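Local coordinates for 2-oxoglutarate carboxylase small subunit (Hydrogenobacter thermophilus, PDB 7KCT), which belongs to the biotin carboxylase family, with an ATP-grasp domain between its N- and C-terminal domains, and is seen here holding ADP, magnesium and bicarbonate, at residues T67-E72 and Y90-E95; A83-P88 and T109-H114; V136-G141 and L292-M297; P214-F219 and T281-A286. All coordinates share one frame; numbering follows the deposited sequence.

Contact 1: T67-E72 and Y90-E95; sequences TYLNAE and YGFLAE. With ADP (adenosine-5'-diphosphate), chain D.
Gly-91 O accepts a hydrogen bond from Ala-94 N at 3.0 Å, closing a type II' turn whose two corner residues, Phe-92 and Leu-93, press on Tyr-68 and Leu-69. The rings of Phe-92 and Tyr-68 point the same way and form an offset stack, centroids 4.9 Å apart and planes inclined by 20°. The offset brings Tyr-68 CB, rather than its ring, over the centre of the Phe-92 face, a CH-pi contact of 3.8 Å between that CB and the ring centroid. Phe-92 CG is anti to its carbonyl carbon (chi1 -64°), which lays the ring alongside Tyr-68 and puts one edge against Leu-69 CD2. That methyl reaches Phe-92 CA at 3.6 Å.

Both segments belong to the Rossmann-like N-terminal domain of the biotin carboxylase family. Residues 67-72 join the end of one helix to the start of the next, and 90-95 form a loop that follows strand 85-87. Leu-93 points into the helix junction: its CD1 meets Tyr-68 O at 3.4 Å and its CD2 meets Leu-69 O at 3.6 Å. Ala-71 CB adds a looser contact with Leu-93 CD1, 4.1 Å away, and Phe-99 of helix 97-105 packs on both residues. Asn-70, at the N-cap of helix 71-81, turns away from the loop and accepts from Arg-73 N through OD1. On the ligand side, Gly-91 CA lies 3.5 Å from O4' of ADP (chain D), while Tyr-90 CD1 packs on the C5' of the same nucleotide.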
# COMPACT_ATOMS: atom_id res chain seq x y z
N THR A 67 -21.30 -21.43 11.55
CA THR A 67 -20.90 -20.16 12.14
C THR A 67 -21.38 -18.97 11.30
O THR A 67 -21.94 -18.01 11.83
CB THR A 67 -19.38 -20.10 12.27
OG1 THR A 67 -18.93 -21.12 13.18
CG2 THR A 67 -18.90 -18.70 12.77
N TYR A 68 -21.16 -19.02 9.99
CA TYR A 68 -21.45 -17.92 9.09
C TYR A 68 -22.75 -18.06 8.29
O TYR A 68 -23.15 -17.10 7.62
CB TYR A 68 -20.27 -17.71 8.13
CG TYR A 68 -18.95 -17.54 8.86
CD1 TYR A 68 -18.58 -16.30 9.33
CD2 TYR A 68 -18.12 -18.62 9.13
CE1 TYR A 68 -17.42 -16.10 10.00
CE2 TYR A 68 -16.94 -18.45 9.82
CZ TYR A 68 -16.61 -17.15 10.26
OH TYR A 68 -15.47 -16.85 10.96
N LEU A 69 -23.43 -19.19 8.35
CA LEU A 69 -24.62 -19.42 7.51
C LEU A 69 -25.93 -19.45 8.29
O LEU A 69 -26.99 -19.48 7.67
CB LEU A 69 -24.47 -20.73 6.71
CG LEU A 69 -23.38 -20.74 5.64
CD1 LEU A 69 -23.28 -22.18 4.98
CD2 LEU A 69 -23.63 -19.67 4.58
N ASN A 70 -25.89 -19.42 9.61
CA ASN A 70 -27.11 -19.45 10.41
C ASN A 70 -27.63 -18.03 10.58
O ASN A 70 -27.22 -17.31 11.49
CB ASN A 70 -26.84 -20.12 11.75
CG ASN A 70 -28.12 -20.42 12.53
OD1 ASN A 70 -28.97 -19.55 12.70
ND2 ASN A 70 -28.23 -21.64 13.04
N ALA A 71 -28.58 -17.65 9.71
CA ALA A 71 -29.10 -16.30 9.69
C ALA A 71 -29.76 -15.90 11.01
O ALA A 71 -29.56 -14.78 11.49
CB ALA A 71 -30.06 -16.16 8.52
N GLU A 72 -30.54 -16.80 11.63
CA GLU A 72 -31.24 -16.44 12.86
C GLU A 72 -30.27 -16.12 14.00
O GLU A 72 -30.48 -15.15 14.75
CB GLU A 72 -32.20 -17.56 13.28
N TYR A 90 -18.62 -11.01 1.29
CA TYR A 90 -18.94 -11.75 0.06
C TYR A 90 -19.03 -13.23 0.39
O TYR A 90 -18.48 -13.69 1.39
CB TYR A 90 -17.91 -11.46 -1.07
CG TYR A 90 -16.44 -11.68 -0.75
CD1 TYR A 90 -15.95 -12.96 -0.49
CD2 TYR A 90 -15.54 -10.62 -0.75
CE1 TYR A 90 -14.61 -13.18 -0.22
CE2 TYR A 90 -14.19 -10.83 -0.47
CZ TYR A 90 -13.76 -12.11 -0.18
OH TYR A 90 -12.44 -12.37 0.08
N GLY A 91 -19.79 -13.99 -0.41
CA GLY A 91 -20.03 -15.38 -0.06
C GLY A 91 -20.95 -15.50 1.15
O GLY A 91 -21.58 -14.55 1.60
N PHE A 92 -20.98 -16.72 1.71
CA PHE A 92 -21.81 -17.01 2.87
C PHE A 92 -23.22 -16.45 2.67
O PHE A 92 -23.90 -16.92 1.76
CB PHE A 92 -21.13 -16.47 4.12
CG PHE A 92 -19.80 -17.14 4.43
CD1 PHE A 92 -19.70 -18.52 4.47
CD2 PHE A 92 -18.67 -16.39 4.68
CE1 PHE A 92 -18.49 -19.15 4.76
CE2 PHE A 92 -17.45 -17.01 4.94
CZ PHE A 92 -17.37 -18.39 5.01
N LEU A 93 -23.69 -15.45 3.44
CA LEU A 93 -25.09 -15.01 3.35
C LEU A 93 -25.29 -13.70 2.59
O LEU A 93 -26.39 -13.12 2.62
CB LEU A 93 -25.68 -14.85 4.75
CG LEU A 93 -25.81 -16.15 5.54
CD1 LEU A 93 -26.24 -15.83 6.98
CD2 LEU A 93 -26.72 -17.16 4.90
N ALA A 94 -24.24 -13.19 1.94
CA ALA A 94 -24.28 -11.87 1.33
C ALA A 94 -25.34 -11.74 0.24
O ALA A 94 -25.85 -10.64 -0.01
CB ALA A 94 -22.91 -11.54 0.75
N GLU A 95 -25.63 -12.82 -0.48
CA GLU A 95 -26.67 -12.80 -1.50
C GLU A 95 -27.84 -13.70 -1.11
O GLU A 95 -28.52 -14.26 -1.98
CB GLU A 95 -26.10 -13.20 -2.86
CG GLU A 95 -25.06 -12.24 -3.36
PB ADP D . -16.06 -12.80 -6.76
O1B ADP D . -16.23 -11.90 -5.55
O2B ADP D . -15.45 -12.29 -8.04
O3B ADP D . -17.13 -13.82 -6.95
PA ADP D . -15.12 -15.48 -6.06
O1A ADP D . -14.12 -16.37 -5.41
O2A ADP D . -16.18 -15.97 -7.03
O3A ADP D . -14.69 -13.99 -6.38
O5' ADP D . -16.33 -15.32 -4.51
C5' ADP D . -15.62 -15.55 -3.23
C4' ADP D . -16.33 -16.43 -2.30
O4' ADP D . -17.73 -16.45 -2.43
C3' ADP D . -15.72 -17.89 -2.69
O3' ADP D . -15.57 -18.59 -1.58
C2' ADP D . -16.92 -18.34 -3.61
O2' ADP D . -17.13 -19.68 -3.57
C1' ADP D . -18.06 -17.72 -2.74
N9 ADP D . -19.34 -17.42 -3.49
C8 ADP D . -19.52 -16.70 -4.70
N7 ADP D . -20.82 -16.65 -5.10
C5 ADP D . -21.50 -17.32 -4.11
C6 ADP D . -22.88 -17.60 -3.97
N6 ADP D . -23.78 -17.16 -4.91
N1 ADP D . -23.33 -18.31 -2.88
C2 ADP D . -22.34 -18.73 -2.01
N3 ADP D . -20.99 -18.54 -2.01
C4 ADP D . -20.61 -17.81 -3.10

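Contact 2: A83-P88 and T109-H114; sequences AEAIHP and TFIGPH
Ile-86 uses both its backbone polar atoms on 109-114: Ile-86 N donates to Thr-109 O at 2.9 Å, and Ile-86 O accepts from Ile-111 N at 3.0 Å. A third, straighter bond runs from Thr-109 N to Glu-84 O (3.0 Å, 173° at the hydrogen), which completes a parallel ladder. Thr-109 O has a second neighbour in Ala-85 CA, a CA-H...O contact of 3.1 Å. The backbone polar groups of Ala-85 and His-87 turn to the opposite side, bonding Leu-15 and, for His-87, also Ala-17. Among the side chains, Glu-84 OE1 takes Lys-12 N. His-87 ND1 pairs with Gly-89 N and NE2 with Gln-320 OE1, consistent with a proton on NE2.

Apolar groups fill the rest. Ile-111 crosses His-87 at about a right angle, its CG2 3.7 Å from His-87 CD2, and sends CD1 to Ala-85 CB at 3.9 Å. Phe-110 CG stands anti to its backbone N (chi1 -176°), and the ring tip CZ comes up to Pro-88 CG at 3.6 Å.

Strands 85-87 and 109-110 are the two parallel strands of a beta-alpha-beta unit in the Rossmann-like domain. The connecting helix 97-105 covers Ile-86 and Phe-110 on one face, helix 316-324 meets Thr-109 and Ile-111 on the other, and strand 13-16 lies on the far side of 85-87.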
# COMPACT_ATOMS: atom_id res chain seq x y z
N ALA A 83 -25.65 -3.99 17.92
CA ALA A 83 -25.20 -3.61 16.58
C ALA A 83 -26.40 -3.10 15.79
O ALA A 83 -27.44 -3.74 15.74
CB ALA A 83 -24.55 -4.80 15.85
N GLU A 84 -26.23 -1.97 15.11
CA GLU A 84 -27.31 -1.38 14.34
C GLU A 84 -27.34 -1.86 12.90
O GLU A 84 -28.33 -1.64 12.19
CB GLU A 84 -27.20 0.16 14.42
CG GLU A 84 -27.10 0.66 15.92
CD GLU A 84 -26.79 2.16 16.10
OE1 GLU A 84 -26.08 2.74 15.26
OE2 GLU A 84 -27.23 2.74 17.13
N ALA A 85 -26.26 -2.51 12.44
CA ALA A 85 -26.11 -2.86 11.04
C ALA A 85 -25.17 -4.05 10.94
O ALA A 85 -24.33 -4.28 11.82
CB ALA A 85 -25.57 -1.68 10.20
N ILE A 86 -25.33 -4.80 9.85
CA ILE A 86 -24.56 -6.00 9.57
C ILE A 86 -23.97 -5.88 8.18
O ILE A 86 -24.70 -5.58 7.21
CB ILE A 86 -25.41 -7.29 9.65
CG1 ILE A 86 -25.89 -7.58 11.06
CG2 ILE A 86 -24.64 -8.58 9.22
CD1 ILE A 86 -26.74 -8.80 11.22
N HIS A 87 -22.67 -6.10 8.07
CA HIS A 87 -22.06 -6.18 6.76
C HIS A 87 -21.78 -7.64 6.42
O HIS A 87 -21.06 -8.30 7.19
CB HIS A 87 -20.76 -5.35 6.70
CG HIS A 87 -20.30 -5.10 5.30
ND1 HIS A 87 -20.15 -6.13 4.41
CD2 HIS A 87 -19.94 -3.98 4.64
CE1 HIS A 87 -19.75 -5.65 3.25
NE2 HIS A 87 -19.61 -4.35 3.37
N PRO A 88 -22.35 -8.22 5.35
CA PRO A 88 -22.16 -9.66 5.09
C PRO A 88 -20.89 -10.03 4.33
O PRO A 88 -20.64 -11.22 4.11
CB PRO A 88 -23.38 -10.00 4.24
CG PRO A 88 -23.54 -8.81 3.36
CD PRO A 88 -23.20 -7.61 4.31
N THR A 109 -30.00 -2.88 10.07
CA THR A 109 -29.74 -2.46 8.69
C THR A 109 -28.77 -3.45 8.01
O THR A 109 -27.62 -3.64 8.45
CB THR A 109 -29.19 -1.02 8.67
OG1 THR A 109 -30.13 -0.11 9.24
CG2 THR A 109 -28.91 -0.52 7.26
N PHE A 110 -29.24 -4.10 6.95
CA PHE A 110 -28.40 -4.92 6.08
C PHE A 110 -27.61 -3.99 5.15
O PHE A 110 -28.21 -3.18 4.44
CB PHE A 110 -29.29 -5.90 5.30
CG PHE A 110 -28.54 -6.87 4.42
CD1 PHE A 110 -28.01 -8.03 4.96
CD2 PHE A 110 -28.39 -6.65 3.04
CE1 PHE A 110 -27.32 -8.93 4.16
CE2 PHE A 110 -27.67 -7.55 2.24
CZ PHE A 110 -27.14 -8.67 2.80
N ILE A 111 -26.27 -4.08 5.17
CA ILE A 111 -25.39 -3.23 4.34
C ILE A 111 -25.25 -3.93 2.99
O ILE A 111 -24.37 -4.78 2.76
CB ILE A 111 -24.04 -2.96 5.01
CG1 ILE A 111 -24.27 -2.21 6.34
CG2 ILE A 111 -23.10 -2.19 4.09
CD1 ILE A 111 -23.03 -2.16 7.24
N GLY A 112 -26.14 -3.56 2.07
CA GLY A 112 -26.33 -4.26 0.82
C GLY A 112 -27.59 -3.72 0.15
O GLY A 112 -28.19 -2.76 0.64
N PRO A 113 -27.97 -4.27 -1.00
CA PRO A 113 -29.16 -3.76 -1.70
C PRO A 113 -30.41 -4.31 -1.01
O PRO A 113 -30.35 -5.19 -0.16
CB PRO A 113 -28.98 -4.26 -3.15
CG PRO A 113 -28.18 -5.52 -3.01
CD PRO A 113 -27.25 -5.30 -1.79
N HIS A 114 -31.56 -3.77 -1.38
CA HIS A 114 -32.80 -4.29 -0.80
C HIS A 114 -32.94 -5.80 -0.99
O HIS A 114 -32.61 -6.35 -2.05
CB HIS A 114 -33.99 -3.55 -1.42
CG HIS A 114 -35.24 -3.70 -0.63
ND1 HIS A 114 -36.04 -4.81 -0.73
CD2 HIS A 114 -35.72 -2.98 0.41
CE1 HIS A 114 -37.04 -4.71 0.12
NE2 HIS A 114 -36.85 -3.63 0.85

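Contact 3: V136-G141 and L292-M297; sequences VPTVPG and LYFIEM. With MG (magnesium ion), chain E; ADP (adenosine-5'-diphosphate), chain C.
Val-139 CG2 is wedged between Ile-295 and Tyr-293. It lies 3.3 Å from Ile-295 CG2, tighter than usual for two methyl groups, and 3.5 Å from Tyr-293 CB. Val-139 and Ile-295 run side by side, pointing the same way, whereas Tyr-293 crosses Val-139 at about a right angle. The two branches of Val-139 divide the work: CG2, anti to the carbonyl carbon, packs on the strand, and CG1, anti to the backbone N (chi1 -175°), extends to N6 of ADP (chain C) at 3.9 Å. A second apolar touch pairs Val-136 CG1 with Phe-294 CB, 3.8 Å apart.

Further out the contacts turn polar. Phe-294 N donates to Pro-137 O (2.9 Å, 170° at the hydrogen), the sole backbone hydrogen bond between the segments and part of a single bridge, since 136-139 runs at 75° to 292-295. Thr-138 O lies near the plane of the Tyr-293 ring, at its edge, 3.3 Å from CD2. Beyond the crossing, Ile-295 and Glu-296 both face Glu-283 in a classic beta bulge. Ile-295 CD1 packs near O1A of the nucleotide, and the magnesium ion, 2.1 Å from Glu-296 OE2, is also bound by Glu-283 OE2, O2B and O1A of ADP and two waters.

The loop 136-141 thus crosses the edge strand 292-298 of the ATP-grasp domain's antiparallel sheet. Met-131 of helix 124-133 packs on Val-136 and Phe-294, strand 205-209 flanks Val-139 and Ile-295 through Glu-208, and strand 278-286 lies inward in the sheet.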
# COMPACT_ATOMS: atom_id res chain seq x y z
N VAL A 136 -30.17 -4.23 -22.11
CA VAL A 136 -28.80 -4.74 -22.04
C VAL A 136 -28.67 -5.94 -22.98
O VAL A 136 -29.50 -6.85 -22.91
CB VAL A 136 -28.42 -5.13 -20.60
CG1 VAL A 136 -26.97 -5.55 -20.52
CG2 VAL A 136 -28.69 -4.00 -19.65
N PRO A 137 -27.66 -6.00 -23.86
CA PRO A 137 -27.49 -7.20 -24.69
C PRO A 137 -27.21 -8.41 -23.82
O PRO A 137 -26.57 -8.31 -22.76
CB PRO A 137 -26.31 -6.85 -25.61
CG PRO A 137 -25.58 -5.69 -24.89
CD PRO A 137 -26.67 -4.95 -24.16
N THR A 138 -27.76 -9.55 -24.22
CA THR A 138 -27.61 -10.75 -23.43
C THR A 138 -27.11 -11.85 -24.35
O THR A 138 -27.20 -11.73 -25.57
CB THR A 138 -28.90 -11.22 -22.73
OG1 THR A 138 -29.97 -11.38 -23.67
CG2 THR A 138 -29.32 -10.26 -21.60
N VAL A 139 -26.59 -12.90 -23.74
CA VAL A 139 -26.13 -14.06 -24.50
C VAL A 139 -27.35 -14.82 -25.02
O VAL A 139 -28.21 -15.21 -24.23
CB VAL A 139 -25.27 -14.98 -23.62
CG1 VAL A 139 -24.69 -16.10 -24.48
CG2 VAL A 139 -24.13 -14.24 -22.92
N PRO A 140 -27.41 -15.12 -26.32
CA PRO A 140 -28.53 -15.93 -26.83
C PRO A 140 -28.62 -17.27 -26.11
O PRO A 140 -27.61 -17.85 -25.72
CB PRO A 140 -28.18 -16.11 -28.31
CG PRO A 140 -27.30 -14.90 -28.65
CD PRO A 140 -26.51 -14.65 -27.39
N GLY A 141 -29.84 -17.76 -25.93
CA GLY A 141 -30.03 -19.07 -25.34
C GLY A 141 -31.47 -19.28 -24.94
O GLY A 141 -32.36 -18.57 -25.42
N LEU A 292 -20.07 -7.01 -26.01
CA LEU A 292 -20.40 -7.52 -24.68
C LEU A 292 -21.83 -8.06 -24.58
O LEU A 292 -22.77 -7.45 -25.11
CB LEU A 292 -20.20 -6.41 -23.65
CG LEU A 292 -18.79 -6.25 -23.05
CD1 LEU A 292 -17.75 -6.42 -24.10
CD2 LEU A 292 -18.66 -4.88 -22.35
N TYR A 293 -21.98 -9.18 -23.88
CA TYR A 293 -23.25 -9.80 -23.56
C TYR A 293 -23.33 -10.11 -22.07
O TYR A 293 -22.44 -10.76 -21.50
CB TYR A 293 -23.43 -11.09 -24.34
CG TYR A 293 -23.20 -10.92 -25.82
CD1 TYR A 293 -21.91 -10.96 -26.36
CD2 TYR A 293 -24.27 -10.71 -26.70
CE1 TYR A 293 -21.68 -10.81 -27.74
CE2 TYR A 293 -24.05 -10.59 -28.09
CZ TYR A 293 -22.76 -10.62 -28.60
OH TYR A 293 -22.56 -10.46 -29.96
N PHE A 294 -24.44 -9.70 -21.46
CA PHE A 294 -24.60 -9.83 -20.03
C PHE A 294 -24.79 -11.28 -19.69
O PHE A 294 -25.46 -12.02 -20.43
CB PHE A 294 -25.80 -9.02 -19.57
CG PHE A 294 -26.27 -9.34 -18.16
CD1 PHE A 294 -27.13 -10.38 -17.92
CD2 PHE A 294 -25.85 -8.56 -17.09
CE1 PHE A 294 -27.59 -10.65 -16.62
CE2 PHE A 294 -26.31 -8.79 -15.78
CZ PHE A 294 -27.16 -9.85 -15.54
N ILE A 295 -24.17 -11.70 -18.60
CA ILE A 295 -24.40 -13.06 -18.15
C ILE A 295 -24.91 -13.19 -16.71
O ILE A 295 -25.56 -14.19 -16.37
CB ILE A 295 -23.12 -13.92 -18.30
CG1 ILE A 295 -21.93 -13.26 -17.58
CG2 ILE A 295 -22.84 -14.18 -19.83
CD1 ILE A 295 -20.70 -14.23 -17.32
N GLU A 296 -24.59 -12.24 -15.83
CA GLU A 296 -25.04 -12.41 -14.44
C GLU A 296 -24.73 -11.14 -13.68
O GLU A 296 -23.88 -10.35 -14.08
CB GLU A 296 -24.43 -13.63 -13.73
CG GLU A 296 -23.07 -13.41 -13.06
CD GLU A 296 -22.78 -14.39 -11.90
OE1 GLU A 296 -23.65 -15.20 -11.51
OE2 GLU A 296 -21.64 -14.34 -11.37
N MET A 297 -25.45 -10.94 -12.58
CA MET A 297 -25.21 -9.80 -11.70
C MET A 297 -24.83 -10.37 -10.34
O MET A 297 -25.39 -11.38 -9.92
CB MET A 297 -26.44 -8.90 -11.55
CG MET A 297 -26.16 -7.69 -10.68
SD MET A 297 -27.45 -6.42 -10.58
CE MET A 297 -26.42 -5.04 -10.02
MG MG E . -19.78 -14.99 -11.99
PB ADP C . -20.60 -17.98 -11.59
O1B ADP C . -20.18 -19.30 -11.03
O2B ADP C . -19.72 -16.77 -11.78
O3B ADP C . -22.03 -17.59 -11.27
PA ADP C . -20.91 -17.11 -14.24
O1A ADP C . -20.38 -15.74 -14.06
O2A ADP C . -22.08 -17.28 -15.20
O3A ADP C . -20.91 -18.39 -13.34
O5' ADP C . -19.64 -17.61 -15.53
C5' ADP C . -18.51 -18.39 -14.98
C4' ADP C . -17.43 -18.17 -15.96
O4' ADP C . -17.73 -19.10 -17.02
C3' ADP C . -17.44 -16.80 -16.54
O3' ADP C . -16.48 -15.96 -15.88
C2' ADP C . -16.86 -17.14 -17.91
O2' ADP C . -15.42 -17.47 -17.83
C1' ADP C . -17.50 -18.45 -18.26
N9 ADP C . -18.77 -18.25 -19.00
C8 ADP C . -20.05 -17.95 -18.52
N7 ADP C . -20.96 -17.88 -19.53
C5 ADP C . -20.22 -18.10 -20.69
C6 ADP C . -20.58 -18.15 -22.06
N6 ADP C . -21.87 -17.93 -22.43
N1 ADP C . -19.65 -18.36 -23.03
C2 ADP C . -18.40 -18.58 -22.56
N3 ADP C . -17.91 -18.58 -21.31
C4 ADP C . -18.87 -18.33 -20.38
O HOH W 1 -17.88 -15.08 -12.29
O HOH W 2 -19.14 -14.09 -9.89

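Contact 4: P214-F219 and T281-A286; sequences PKHIEF and TMEFIA. With MG (magnesium ion), chain E; ADP (adenosine-5'-diphosphate), chain C.
Glu-283 lies beside His-216 and Glu-218 across the strand pair. Its CB sits 3.8 Å from His-216 NE2, and CG, anti to the carbonyl carbon (chi1 -56°), passes Glu-218 OE1 at 3.8 Å. CD meets the edge of the imidazole, 3.5 Å from His-216 NE2, with carboxylate and ring planes 89° apart. At the tip the oxygens part. Glu-283 OE1 comes within 3.0 Å of Glu-218 OE1, two acceptors brought together as the carboxylates lie side by side, their planes 24° apart; Lys-245 NZ forms salt bridges to both and probably offsets their repulsion. Arg-235 NE holds the other oxygen, Glu-218 OE2, by a salt bridge. Water 2 and Gln-302 NE2 also donate to Glu-283 OE1. Glu-283 OE2 binds the magnesium ion at 2.2 Å. His-216 NE2 gives a weak bond to Glu-218 OE1, and Ile-285 CD1 packs on C2' of ADP (chain C) at 3.7 Å.

Six backbone hydrogen bonds, in reciprocal pairs at Lys-215/Ala-286, Ile-217/Phe-284 and Phe-219/Met-282, hold the antiparallel strands in register. The side chains of these pairs occupy the other face, where Phe-219 CD1 touches Phe-284 CE1 at 3.8 Å and helix 257-273 packs against both Met-282 and Phe-284. A largely apolar face, packed in part against a helix, and an acidic face that shares magnesium with Glu-296 and the nucleotide phosphates, are characteristic of the ATP-grasp nucleotide site.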
# COMPACT_ATOMS: atom_id res chain seq x y z
N PRO A 214 -13.69 -16.21 -25.10
CA PRO A 214 -14.25 -14.98 -24.55
C PRO A 214 -13.30 -14.29 -23.57
O PRO A 214 -12.33 -14.89 -23.08
CB PRO A 214 -15.50 -15.47 -23.84
CG PRO A 214 -15.13 -16.81 -23.38
CD PRO A 214 -14.10 -17.39 -24.33
N LYS A 215 -13.58 -13.01 -23.32
CA LYS A 215 -13.06 -12.29 -22.16
C LYS A 215 -14.19 -12.09 -21.14
O LYS A 215 -15.38 -12.06 -21.49
CB LYS A 215 -12.46 -10.97 -22.60
CG LYS A 215 -11.14 -11.12 -23.42
CD LYS A 215 -10.56 -9.75 -23.74
CE LYS A 215 -9.04 -9.73 -23.69
NZ LYS A 215 -8.50 -9.89 -22.31
N HIS A 216 -13.82 -12.01 -19.86
CA HIS A 216 -14.78 -11.75 -18.79
C HIS A 216 -14.60 -10.30 -18.37
O HIS A 216 -13.59 -9.93 -17.75
CB HIS A 216 -14.62 -12.75 -17.65
CG HIS A 216 -15.58 -12.54 -16.50
ND1 HIS A 216 -16.43 -13.54 -16.05
CD2 HIS A 216 -15.79 -11.48 -15.69
CE1 HIS A 216 -17.15 -13.08 -15.04
NE2 HIS A 216 -16.78 -11.84 -14.80
N ILE A 217 -15.57 -9.47 -18.73
CA ILE A 217 -15.56 -8.03 -18.50
C ILE A 217 -16.70 -7.71 -17.54
O ILE A 217 -17.84 -8.13 -17.78
CB ILE A 217 -15.70 -7.24 -19.82
CG1 ILE A 217 -14.60 -7.60 -20.83
CG2 ILE A 217 -15.76 -5.79 -19.55
CD1 ILE A 217 -13.24 -7.31 -20.40
N GLU A 218 -16.42 -6.98 -16.46
CA GLU A 218 -17.47 -6.73 -15.47
C GLU A 218 -17.46 -5.28 -15.05
O GLU A 218 -16.40 -4.65 -14.97
CB GLU A 218 -17.31 -7.66 -14.25
CG GLU A 218 -16.07 -7.38 -13.47
CD GLU A 218 -15.88 -8.33 -12.34
OE1 GLU A 218 -16.55 -9.39 -12.35
OE2 GLU A 218 -15.05 -8.04 -11.44
N PHE A 219 -18.66 -4.72 -14.86
CA PHE A 219 -18.86 -3.33 -14.51
C PHE A 219 -19.30 -3.18 -13.06
O PHE A 219 -20.24 -3.84 -12.62
CB PHE A 219 -19.93 -2.65 -15.40
CG PHE A 219 -19.40 -2.16 -16.71
CD1 PHE A 219 -19.24 -3.02 -17.77
CD2 PHE A 219 -19.03 -0.86 -16.86
CE1 PHE A 219 -18.73 -2.57 -18.97
CE2 PHE A 219 -18.51 -0.42 -18.08
CZ PHE A 219 -18.37 -1.29 -19.11
N THR A 281 -22.25 -5.71 -9.04
CA THR A 281 -21.47 -5.89 -10.25
C THR A 281 -22.30 -6.58 -11.31
O THR A 281 -22.97 -7.56 -11.00
CB THR A 281 -20.20 -6.73 -9.95
OG1 THR A 281 -19.30 -5.95 -9.16
CG2 THR A 281 -19.54 -7.17 -11.27
N MET A 282 -22.20 -6.12 -12.56
CA MET A 282 -22.80 -6.79 -13.72
C MET A 282 -21.71 -7.44 -14.56
O MET A 282 -20.77 -6.76 -14.96
CB MET A 282 -23.61 -5.79 -14.52
CG MET A 282 -24.73 -5.25 -13.67
SD MET A 282 -25.80 -4.65 -14.90
CE MET A 282 -26.56 -3.26 -14.09
N GLU A 283 -21.80 -8.76 -14.76
CA GLU A 283 -20.74 -9.47 -15.45
C GLU A 283 -21.19 -9.72 -16.89
O GLU A 283 -22.35 -10.09 -17.12
CB GLU A 283 -20.41 -10.78 -14.73
CG GLU A 283 -20.04 -10.57 -13.24
CD GLU A 283 -19.43 -11.81 -12.55
OE1 GLU A 283 -18.49 -11.63 -11.75
OE2 GLU A 283 -19.92 -12.95 -12.75
N PHE A 284 -20.27 -9.47 -17.84
CA PHE A 284 -20.41 -9.64 -19.28
C PHE A 284 -19.36 -10.61 -19.81
O PHE A 284 -18.26 -10.71 -19.26
CB PHE A 284 -20.19 -8.33 -20.01
CG PHE A 284 -21.19 -7.30 -19.69
CD1 PHE A 284 -21.10 -6.58 -18.51
CD2 PHE A 284 -22.24 -7.05 -20.56
CE1 PHE A 284 -22.01 -5.62 -18.24
CE2 PHE A 284 -23.17 -6.09 -20.29
CZ PHE A 284 -23.06 -5.38 -19.13
N ILE A 285 -19.69 -11.33 -20.88
CA ILE A 285 -18.74 -12.04 -21.74
C ILE A 285 -18.53 -11.18 -22.99
O ILE A 285 -19.50 -10.67 -23.57
CB ILE A 285 -19.29 -13.42 -22.12
CG1 ILE A 285 -19.34 -14.39 -20.95
CG2 ILE A 285 -18.45 -14.05 -23.24
CD1 ILE A 285 -17.99 -14.69 -20.37
N ALA A 286 -17.29 -11.05 -23.43
CA ALA A 286 -16.98 -10.28 -24.63
C ALA A 286 -16.53 -11.24 -25.73
O ALA A 286 -15.66 -12.08 -25.50
CB ALA A 286 -15.90 -9.25 -24.35
MG MG E . -19.78 -14.99 -11.99
PB ADP C . -20.60 -17.98 -11.59
O1B ADP C . -20.18 -19.30 -11.03
O2B ADP C . -19.72 -16.77 -11.78
O3B ADP C . -22.03 -17.59 -11.27
PA ADP C . -20.91 -17.11 -14.24
O1A ADP C . -20.38 -15.74 -14.06
O2A ADP C . -22.08 -17.28 -15.20
O3A ADP C . -20.91 -18.39 -13.34
O5' ADP C . -19.64 -17.61 -15.53
C5' ADP C . -18.51 -18.39 -14.98
C4' ADP C . -17.43 -18.17 -15.96
O4' ADP C . -17.73 -19.10 -17.02
C3' ADP C . -17.44 -16.80 -16.54
O3' ADP C . -16.48 -15.96 -15.88
C2' ADP C . -16.86 -17.14 -17.91
O2' ADP C . -15.42 -17.47 -17.83
C1' ADP C . -17.50 -18.45 -18.26
N9 ADP C . -18.77 -18.25 -19.00
C8 ADP C . -20.05 -17.95 -18.52
N7 ADP C . -20.96 -17.88 -19.53
C5 ADP C . -20.22 -18.10 -20.69
C6 ADP C . -20.58 -18.15 -22.06
N6 ADP C . -21.87 -17.93 -22.43
N1 ADP C . -19.65 -18.36 -23.03
C2 ADP C . -18.40 -18.58 -22.56
N3 ADP C . -17.91 -18.58 -21.31
C4 ADP C . -18.87 -18.33 -20.38
O HOH W 2 -19.14 -14.09 -9.89
O HOH W 1 -17.88 -15.08 -12.29

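In the fold
The four contacts fall into two pairs. Contacts 1 and 2, centres 12 Å apart, share the N-terminal domain and touch where Ala-94 CA packs on Pro-88 CB at 3.6 Å. Contacts 3 and 4, centres 9 Å apart, are joined through neighbouring strands, with Ile-295 N 2.8 Å from Glu-283 O, a probable hydrogen bond; together they supply both protein ligands of the magnesium and part of the pocket for ADP (chain C). Between the pairs the centres are 26 to 29 Å apart. The second ADP (chain D) lies between the pairs: contact 1 lines it, the Glu-283 side chain is about 5 Å from it, and Lys-245 hydrogen-bonds this ADP and makes a salt bridge to Glu-283.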